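Local coordinates for uncharacterized protein YhfS (Escherichia coli, PDB 4J8L) that is of unknown function but carries pyridoxal 5'-phosphate covalently bound to a lysine, consistent with an aminotransferase-like enzyme, at residues A[76-84]-A[103-111]; A[120-130]-A[149-160]. All coordinates share one frame; numbering follows the deposited sequence.

Contact 1: A[76-84]-A[103-111]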
loop_
_atom_site.group_PDB
_atom_site.type_symbol
_atom_site.label_atom_id
_atom_site.label_comp_id
_atom_site.label_asym_id
_atom_site.label_seq_id
_atom_site.Cartn_x
_atom_site.Cartn_y
_atom_site.Cartn_z
ATOM N N THR A 76 5.550 1.989 -8.018
ATOM C CA THR A 76 5.376 2.774 -9.231
ATOM C C THR A 76 5.604 1.894 -10.462
ATOM O O THR A 76 4.849 1.962 -11.439
ATOM C CB THR A 76 6.334 3.973 -9.240
ATOM O OG1 THR A 76 6.040 4.820 -8.124
ATOM C CG2 THR A 76 6.185 4.770 -10.525
ATOM N N GLY A 77 6.629 1.050 -10.410
ATOM C CA GLY A 77 6.893 0.126 -11.508
ATOM C C GLY A 77 5.752 -0.854 -11.729
ATOM O O GLY A 77 5.413 -1.195 -12.877
ATOM N N ALA A 78 5.148 -1.314 -10.635
ATOM C CA ALA A 78 4.038 -2.261 -10.729
ATOM C C ALA A 78 2.816 -1.614 -11.386
ATOM O O ALA A 78 2.155 -2.212 -12.237
ATOM C CB ALA A 78 3.681 -2.812 -9.347
ATOM N N ILE A 79 2.519 -0.385 -10.988
ATOM C CA ILE A 79 1.399 0.342 -11.571
ATOM C C ILE A 79 1.661 0.637 -13.040
ATOM O O ILE A 79 0.761 0.502 -13.865
ATOM C CB ILE A 79 1.091 1.617 -10.783
ATOM C CG1 ILE A 79 0.439 1.222 -9.452
ATOM C CG2 ILE A 79 0.173 2.559 -11.582
ATOM C CD1 ILE A 79 0.444 2.325 -8.389
ATOM N N ARG A 80 2.886 1.032 -13.376
ATOM C CA ARG A 80 3.201 1.281 -14.787
ATOM C C ARG A 80 3.012 0.019 -15.629
ATOM O O ARG A 80 2.386 0.049 -16.692
ATOM C CB ARG A 80 4.626 1.800 -14.962
ATOM C CG ARG A 80 4.937 2.200 -16.405
ATOM C CD ARG A 80 6.432 2.401 -16.631
ATOM N NE ARG A 80 6.979 3.494 -15.831
ATOM C CZ ARG A 80 7.780 3.321 -14.779
ATOM N NH1 ARG A 80 8.133 2.094 -14.391
ATOM N NH2 ARG A 80 8.235 4.380 -14.116
ATOM N N ALA A 81 3.545 -1.097 -15.147
ATOM C CA ALA A 81 3.442 -2.340 -15.897
ATOM C C ALA A 81 1.994 -2.788 -16.024
ATOM O O ALA A 81 1.568 -3.223 -17.096
ATOM C CB ALA A 81 4.285 -3.429 -15.236
ATOM N N GLY A 82 1.232 -2.675 -14.939
ATOM C CA GLY A 82 -0.171 -3.057 -14.979
ATOM C C GLY A 82 -0.998 -2.189 -15.914
ATOM O O GLY A 82 -1.777 -2.694 -16.729
ATOM N N LEU A 83 -0.839 -0.874 -15.813
ATOM C CA LEU A 83 -1.557 0.018 -16.725
ATOM C C LEU A 83 -1.189 -0.241 -18.187
ATOM O O LEU A 83 -2.062 -0.272 -19.049
ATOM C CB LEU A 83 -1.311 1.484 -16.368
ATOM C CG LEU A 83 -1.989 1.962 -15.079
ATOM C CD1 LEU A 83 -1.624 3.419 -14.796
ATOM C CD2 LEU A 83 -3.502 1.795 -15.157
ATOM N N ALA A 84 0.099 -0.434 -18.464
ATOM C CA ALA A 84 0.544 -0.677 -19.838
ATOM C C ALA A 84 -0.029 -1.962 -20.428
ATOM O O ALA A 84 -0.158 -2.090 -21.648
ATOM C CB ALA A 84 2.061 -0.691 -19.913
ATOM N N THR A 103 3.290 9.637 -8.522
ATOM C CA THR A 103 3.983 8.883 -9.567
ATOM C C THR A 103 3.000 8.205 -10.522
ATOM O O THR A 103 3.355 7.870 -11.650
ATOM C CB THR A 103 4.974 7.839 -9.004
ATOM O OG1 THR A 103 4.257 6.866 -8.244
ATOM C CG2 THR A 103 6.021 8.519 -8.111
ATOM N N THR A 104 1.769 7.984 -10.069
ATOM C CA THR A 104 0.743 7.447 -10.974
ATOM C C THR A 104 0.353 8.519 -11.987
ATOM O O THR A 104 0.163 8.230 -13.171
ATOM C CB THR A 104 -0.496 6.943 -10.202
ATOM O OG1 THR A 104 -0.103 5.880 -9.323
ATOM C CG2 THR A 104 -1.578 6.433 -11.161
ATOM N N ARG A 105 0.264 9.764 -11.529
ATOM C CA ARG A 105 -0.015 10.862 -12.443
ATOM C C ARG A 105 1.105 10.978 -13.484
ATOM O O ARG A 105 0.841 11.231 -14.659
ATOM C CB ARG A 105 -0.231 12.191 -11.698
ATOM C CG ARG A 105 -0.629 13.340 -12.620
ATOM C CD ARG A 105 -1.024 14.595 -11.828
ATOM N NE ARG A 105 -0.007 14.926 -10.832
ATOM C CZ ARG A 105 -0.140 14.733 -9.520
ATOM N NH1 ARG A 105 -1.265 14.224 -9.022
ATOM N NH2 ARG A 105 0.850 15.060 -8.706
ATOM N N VAL A 106 2.348 10.767 -13.053
ATOM C CA VAL A 106 3.482 10.817 -13.974
ATOM C C VAL A 106 3.322 9.746 -15.062
ATOM O O VAL A 106 3.517 10.014 -16.246
ATOM C CB VAL A 106 4.823 10.636 -13.230
ATOM C CG1 VAL A 106 5.963 10.410 -14.218
ATOM C CG2 VAL A 106 5.103 11.842 -12.333
ATOM N N ILE A 107 2.939 8.541 -14.650
ATOM C CA ILE A 107 2.707 7.435 -15.585
ATOM C C ILE A 107 1.595 7.783 -16.579
ATOM O O ILE A 107 1.735 7.580 -17.791
ATOM C CB ILE A 107 2.339 6.149 -14.832
ATOM C CG1 ILE A 107 3.556 5.632 -14.060
ATOM C CG2 ILE A 107 1.841 5.084 -15.809
ATOM C CD1 ILE A 107 3.236 4.576 -13.024
ATOM N N ILE A 108 0.501 8.329 -16.055
ATOM C CA ILE A 108 -0.624 8.788 -16.874
ATOM C C ILE A 108 -0.182 9.812 -17.917
ATOM O O ILE A 108 -0.559 9.734 -19.089
ATOM C CB ILE A 108 -1.730 9.387 -15.972
ATOM C CG1 ILE A 108 -2.471 8.258 -15.249
ATOM C CG2 ILE A 108 -2.694 10.267 -16.779
ATOM C CD1 ILE A 108 -3.241 8.702 -14.031
ATOM N N GLU A 109 0.638 10.759 -17.486
ATOM C CA GLU A 109 1.155 11.778 -18.382
ATOM C C GLU A 109 2.094 11.191 -19.430
ATOM O O GLU A 109 2.029 11.559 -20.605
ATOM C CB GLU A 109 1.859 12.870 -17.580
ATOM C CG GLU A 109 0.908 13.700 -16.738
ATOM C CD GLU A 109 1.628 14.614 -15.765
ATOM O OE1 GLU A 109 2.849 14.432 -15.563
ATOM O OE2 GLU A 109 0.967 15.511 -15.199
ATOM N N GLN A 110 2.955 10.269 -19.008
ATOM C CA GLN A 110 3.921 9.663 -19.916
ATOM C C GLN A 110 3.250 8.735 -20.947
ATOM O O GLN A 110 3.813 8.480 -22.012
ATOM C CB GLN A 110 5.043 8.955 -19.127
ATOM C CG GLN A 110 5.979 9.942 -18.390
ATOM C CD GLN A 110 7.014 9.280 -17.466
ATOM O OE1 GLN A 110 7.014 8.067 -17.269
ATOM N NE2 GLN A 110 7.896 10.096 -16.888
HETATM N N MSE A 111 2.046 8.253 -20.639
HETATM C CA MSE A 111 1.287 7.428 -21.582
HETATM C C MSE A 111 0.295 8.248 -22.407
HETATM O O MSE A 111 -0.347 7.722 -23.308
HETATM C CB MSE A 111 0.525 6.313 -20.861
HETATM C CG MSE A 111 1.392 5.255 -20.220
HETATM SE SE MSE A 111 0.313 3.735 -19.614
HETATM C CE MSE A 111 -0.285 3.058 -21.344
HETATM O O HOH W 1 5.996 5.787 -17.173
HETATM O O HOH W 2 7.721 6.980 -14.841
#

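Contact 2: A[120-130]-A[149-160]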
loop_
_atom_site.group_PDB
_atom_site.type_symbol
_atom_site.label_atom_id
_atom_site.label_comp_id
_atom_site.label_asym_id
_atom_site.label_seq_id
_atom_site.Cartn_x
_atom_site.Cartn_y
_atom_site.Cartn_z
ATOM N N PHE A 120 -16.080 7.872 -6.712
ATOM C CA PHE A 120 -16.294 6.454 -6.405
ATOM C C PHE A 120 -17.186 6.266 -5.176
ATOM O O PHE A 120 -17.665 5.164 -4.910
ATOM C CB PHE A 120 -14.967 5.719 -6.162
ATOM C CG PHE A 120 -14.139 5.491 -7.399
ATOM C CD1 PHE A 120 -14.551 5.948 -8.644
ATOM C CD2 PHE A 120 -12.937 4.793 -7.306
ATOM C CE1 PHE A 120 -13.773 5.729 -9.775
ATOM C CE2 PHE A 120 -12.157 4.570 -8.428
ATOM C CZ PHE A 120 -12.571 5.036 -9.663
ATOM N N ASN A 121 -17.393 7.339 -4.418
ATOM C CA ASN A 121 -18.228 7.279 -3.225
ATOM C C ASN A 121 -19.706 7.274 -3.594
ATOM O O ASN A 121 -20.568 7.059 -2.742
ATOM C CB ASN A 121 -17.924 8.450 -2.286
ATOM C CG ASN A 121 -16.526 8.383 -1.704
ATOM O OD1 ASN A 121 -16.116 7.359 -1.151
ATOM N ND2 ASN A 121 -15.782 9.477 -1.831
ATOM N N ASP A 122 -19.984 7.524 -4.871
ATOM C CA ASP A 122 -21.344 7.520 -5.397
ATOM C C ASP A 122 -21.417 6.451 -6.476
ATOM O O ASP A 122 -21.073 6.708 -7.629
ATOM C CB ASP A 122 -21.670 8.893 -5.995
ATOM C CG ASP A 122 -23.112 9.013 -6.476
ATOM O OD1 ASP A 122 -23.822 7.990 -6.571
ATOM O OD2 ASP A 122 -23.531 10.152 -6.776
ATOM N N LEU A 123 -21.857 5.253 -6.101
ATOM C CA LEU A 123 -21.880 4.130 -7.030
ATOM C C LEU A 123 -22.815 4.377 -8.214
ATOM O O LEU A 123 -22.563 3.899 -9.319
ATOM C CB LEU A 123 -22.258 2.833 -6.311
ATOM C CG LEU A 123 -21.201 2.274 -5.361
ATOM C CD1 LEU A 123 -21.641 0.934 -4.795
ATOM C CD2 LEU A 123 -19.878 2.141 -6.088
ATOM N N SER A 124 -23.888 5.124 -7.981
ATOM C CA SER A 124 -24.830 5.448 -9.046
ATOM C C SER A 124 -24.163 6.308 -10.114
ATOM O O SER A 124 -24.326 6.064 -11.313
ATOM C CB SER A 124 -26.056 6.167 -8.481
ATOM O OG SER A 124 -26.709 5.364 -7.513
ATOM N N ALA A 125 -23.418 7.317 -9.673
ATOM C CA ALA A 125 -22.683 8.184 -10.587
ATOM C C ALA A 125 -21.580 7.397 -11.293
ATOM O O ALA A 125 -21.371 7.552 -12.498
ATOM C CB ALA A 125 -22.102 9.377 -9.843
ATOM N N LEU A 126 -20.884 6.551 -10.536
ATOM C CA LEU A 126 -19.857 5.682 -11.102
ATOM C C LEU A 126 -20.426 4.885 -12.273
ATOM O O LEU A 126 -19.856 4.869 -13.364
ATOM C CB LEU A 126 -19.312 4.725 -10.040
ATOM C CG LEU A 126 -18.365 3.627 -10.524
ATOM C CD1 LEU A 126 -17.134 4.233 -11.174
ATOM C CD2 LEU A 126 -17.961 2.708 -9.368
ATOM N N LYS A 127 -21.565 4.242 -12.040
ATOM C CA LYS A 127 -22.199 3.417 -13.060
ATOM C C LYS A 127 -22.638 4.236 -14.274
ATOM O O LYS A 127 -22.472 3.801 -15.416
ATOM C CB LYS A 127 -23.373 2.632 -12.465
ATOM C CG LYS A 127 -24.185 1.853 -13.487
ATOM C CD LYS A 127 -25.231 0.970 -12.822
ATOM C CE LYS A 127 -26.392 0.691 -13.772
ATOM N NZ LYS A 127 -25.935 0.200 -15.105
ATOM N N GLN A 128 -23.188 5.422 -14.032
ATOM C CA GLN A 128 -23.636 6.276 -15.130
ATOM C C GLN A 128 -22.461 6.754 -15.975
ATOM O O GLN A 128 -22.512 6.702 -17.201
ATOM C CB GLN A 128 -24.430 7.478 -14.614
ATOM C CG GLN A 128 -24.852 8.439 -15.725
ATOM C CD GLN A 128 -25.774 9.535 -15.234
ATOM O OE1 GLN A 128 -26.475 9.371 -14.236
ATOM N NE2 GLN A 128 -25.779 10.665 -15.937
ATOM N N VAL A 129 -21.398 7.203 -15.315
ATOM C CA VAL A 129 -20.233 7.719 -16.027
ATOM C C VAL A 129 -19.573 6.627 -16.861
ATOM O O VAL A 129 -19.164 6.858 -17.999
ATOM C CB VAL A 129 -19.218 8.359 -15.057
ATOM C CG1 VAL A 129 -17.899 8.644 -15.762
ATOM C CG2 VAL A 129 -19.800 9.636 -14.473
ATOM N N VAL A 130 -19.488 5.430 -16.298
ATOM C CA VAL A 130 -18.881 4.315 -17.005
ATOM C C VAL A 130 -19.684 3.975 -18.268
ATOM O O VAL A 130 -19.116 3.771 -19.342
ATOM C CB VAL A 130 -18.724 3.087 -16.087
ATOM C CG1 VAL A 130 -18.400 1.865 -16.899
ATOM C CG2 VAL A 130 -17.636 3.340 -15.047
ATOM N N ASP A 149 -13.296 9.848 1.838
ATOM C CA ASP A 149 -13.471 8.634 1.041
ATOM C C ASP A 149 -13.887 7.445 1.905
ATOM O O ASP A 149 -13.193 7.072 2.858
ATOM C CB ASP A 149 -12.208 8.294 0.248
ATOM C CG ASP A 149 -11.997 9.213 -0.940
ATOM O OD1 ASP A 149 -12.944 9.952 -1.314
ATOM O OD2 ASP A 149 -10.880 9.191 -1.503
ATOM N N SER A 150 -15.016 6.841 1.550
ATOM C CA SER A 150 -15.620 5.801 2.371
ATOM C C SER A 150 -16.034 4.602 1.544
ATOM O O SER A 150 -16.656 3.680 2.058
ATOM C CB SER A 150 -16.857 6.353 3.083
ATOM O OG SER A 150 -17.849 6.736 2.144
ATOM N N TYR A 151 -15.698 4.610 0.262
ATOM C CA TYR A 151 -16.151 3.533 -0.603
ATOM C C TYR A 151 -15.581 2.168 -0.232
ATOM O O TYR A 151 -14.472 2.065 0.300
ATOM C CB TYR A 151 -15.911 3.858 -2.077
ATOM C CG TYR A 151 -14.468 4.010 -2.535
ATOM C CD1 TYR A 151 -13.923 5.267 -2.759
ATOM C CD2 TYR A 151 -13.676 2.899 -2.805
ATOM C CE1 TYR A 151 -12.633 5.418 -3.216
ATOM C CE2 TYR A 151 -12.373 3.041 -3.263
ATOM C CZ TYR A 151 -11.860 4.305 -3.468
ATOM O OH TYR A 151 -10.572 4.464 -3.930
ATOM N N VAL A 152 -16.373 1.133 -0.494
ATOM C CA VAL A 152 -15.947 -0.248 -0.293
ATOM C C VAL A 152 -15.290 -0.733 -1.573
ATOM O O VAL A 152 -15.920 -0.728 -2.633
ATOM C CB VAL A 152 -17.152 -1.149 0.037
ATOM C CG1 VAL A 152 -16.718 -2.609 0.118
ATOM C CG2 VAL A 152 -17.805 -0.698 1.335
ATOM N N LEU A 153 -14.022 -1.130 -1.477
ATOM C CA LEU A 153 -13.248 -1.546 -2.643
ATOM C C LEU A 153 -13.991 -2.563 -3.507
ATOM O O LEU A 153 -14.135 -2.371 -4.720
ATOM C CB LEU A 153 -11.896 -2.120 -2.212
ATOM C CG LEU A 153 -10.949 -2.539 -3.343
ATOM C CD1 LEU A 153 -10.675 -1.368 -4.282
ATOM C CD2 LEU A 153 -9.643 -3.090 -2.793
ATOM N N ALA A 154 -14.481 -3.627 -2.875
ATOM C CA ALA A 154 -15.149 -4.715 -3.592
ATOM C C ALA A 154 -16.371 -4.239 -4.376
ATOM O O ALA A 154 -16.658 -4.748 -5.462
ATOM C CB ALA A 154 -15.534 -5.826 -2.624
ATOM N N ASP A 155 -17.084 -3.259 -3.831
ATOM C CA ASP A 155 -18.293 -2.760 -4.478
ATOM C C ASP A 155 -17.973 -1.901 -5.696
ATOM O O ASP A 155 -18.675 -1.957 -6.710
ATOM C CB ASP A 155 -19.168 -1.996 -3.484
ATOM C CG ASP A 155 -19.699 -2.889 -2.380
ATOM O OD1 ASP A 155 -19.659 -4.129 -2.543
ATOM O OD2 ASP A 155 -20.153 -2.356 -1.351
ATOM N N VAL A 156 -16.910 -1.112 -5.602
ATOM C CA VAL A 156 -16.470 -0.327 -6.745
ATOM C C VAL A 156 -16.006 -1.269 -7.854
ATOM O O VAL A 156 -16.349 -1.087 -9.029
ATOM C CB VAL A 156 -15.334 0.633 -6.356
ATOM C CG1 VAL A 156 -14.714 1.267 -7.592
ATOM C CG2 VAL A 156 -15.857 1.705 -5.404
ATOM N N LEU A 157 -15.239 -2.288 -7.469
ATOM C CA LEU A 157 -14.752 -3.284 -8.421
ATOM C C LEU A 157 -15.887 -4.069 -9.076
ATOM O O LEU A 157 -15.846 -4.324 -10.279
ATOM C CB LEU A 157 -13.755 -4.237 -7.752
ATOM C CG LEU A 157 -12.461 -3.556 -7.297
ATOM C CD1 LEU A 157 -11.610 -4.513 -6.472
ATOM C CD2 LEU A 157 -11.670 -3.039 -8.492
ATOM N N ALA A 158 -16.892 -4.442 -8.287
ATOM C CA ALA A 158 -18.042 -5.170 -8.810
ATOM C C ALA A 158 -18.775 -4.350 -9.867
ATOM O O ALA A 158 -19.183 -4.875 -10.902
ATOM C CB ALA A 158 -18.990 -5.558 -7.683
ATOM N N THR A 159 -18.927 -3.056 -9.605
ATOM C CA THR A 159 -19.588 -2.166 -10.548
ATOM C C THR A 159 -18.824 -2.126 -11.863
ATOM O O THR A 159 -19.419 -2.206 -12.943
ATOM C CB THR A 159 -19.723 -0.737 -9.985
ATOM O OG1 THR A 159 -20.466 -0.776 -8.761
ATOM C CG2 THR A 159 -20.455 0.163 -10.979
ATOM N N LEU A 160 -17.504 -2.017 -11.761
ATOM C CA LEU A 160 -16.643 -1.938 -12.932
ATOM C C LEU A 160 -16.681 -3.228 -13.732
ATOM O O LEU A 160 -16.755 -3.203 -14.962
ATOM C CB LEU A 160 -15.211 -1.619 -12.510
ATOM C CG LEU A 160 -15.001 -0.203 -11.970
ATOM C CD1 LEU A 160 -13.638 -0.084 -11.294
ATOM C CD2 LEU A 160 -15.137 0.813 -13.096
#

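Contact 1: A[76-84]-A[103-111]
I107 of helix 102-111 presses into helix 74-86 as a knob into a hole, with T76, I79, R80 and L83 as the walls of the hole. Its CB points toward the partner helix and sends two branches to different walls. The short one, CG2 of I107, lies 4.0 Å from CD1 of L83, the two side chains meeting at a slant. The longer one begins at CG1, set anti to the carbonyl carbon (chi1 -69°), and passes CB of R80. With chi2 extended, CD1 of I107 is carried to the floor of the hole, 3.5 Å from the carbonyl O of T76. CG2 of I79 touches CD1 of I107 at 3.9 Å. The tip thus rests against backbone as well as side chains, and that backbone already has its polar mates, since R80 N donates to T76 O within the helix.

Further along, the selenium of selenomethionine M111 rests by CB of L83, and its CE, reached through a bend at chi3, comes to CA of A84. At the outer rim two waters bridge R80 and Q110: both lie in the plane of the guanidinium at its edge, one accepting from NE and the other from NH2, and both donate to OE1 of Q110.

At the N-terminal end, T76 OG1 and T103 OG1 share a hydrogen bond of 2.7 Å. T76 OG1 is also hydrogen-bonded to the cofactor phosphate, through OP3 of the modified lysine at position 196. The chemistry is therefore graded: an aliphatic knob fills the middle of the interface, while a pair of hydroxyls at one end makes T103 a second-shell residue, probably helping to orient the threonine that grips the phosphate.

Contact 2: A[120-130]-A[149-160]
N121 meets the 149-151 turn with both ends of its amide. OD1 of N121 accepts a nearly straight bond from S150 N at 3.0 Å and a weak, strongly bent one from Y151 N, while ND2 donates to D149 OD1 at 2.9 Å. The D149 oxygen lies almost in the amide plane, although ND2 meets the carboxylate on its anti side and tilted out of its plane. Replaced by an alanine, N121 would lose its amide, which is likely to leave S150 N without its straight bond and D149 without one of its donors, and so to give the turn more freedom to move.

Beside this, F120 and Y151 form a T-shaped pair, the edge of the F120 ring toward the Y151 face, with planes 71° apart and centroids 5.6 Å apart. CG of Y151 stands between the backbone N and the carbonyl carbon (chi1 64°), which brings the ring face under CB of F120 for a CH-pi contact, 4.0 Å from that CB to the Y151 ring centroid. CG1 of V156 then covers one face of F120 near its rim and lies 4.0 Å from CD2 of L126. T159 turns OG1 back to D155 O of its own helix, on the opposite face of that carbonyl from T159 N, and offers CG2 to CD2 of L126 at 3.9 Å.

A second shell of contacts probably holds these groups in place: H96 and Q146 also donate to D149 OD1, the Y151 hydroxyl bonds to Q141 O, and R144 makes a cation-pi contact with its ring. D122 caps helix 123-133 by accepting from A125 N. The segments 123-130 and 153-160 cross at -26°; their helices flank strand 137-141 in the chain and lie on the same face of the large sheet, where L126, V130 and L160 all rest on L94.

Contacts 1 and 2 pack helices on opposite faces of one sheet. I79 and L83 of contact 1 rest on L139, whereas L160 of contact 2 rests on A138 and V140, the alternate positions of the same strand. Their centres are 22 Å apart and their nearest atoms about 11 Å, without touching. The strand order and the covalent cofactor fit the fold-type I architecture of aminotransferase relatives. Within it the roles differ: contact 1 borders the cofactor phosphate, whereas contact 2 joins two helices and the connections leading into them, with N121, D149, F120 and Y151 meeting around H96 of strand 92-96.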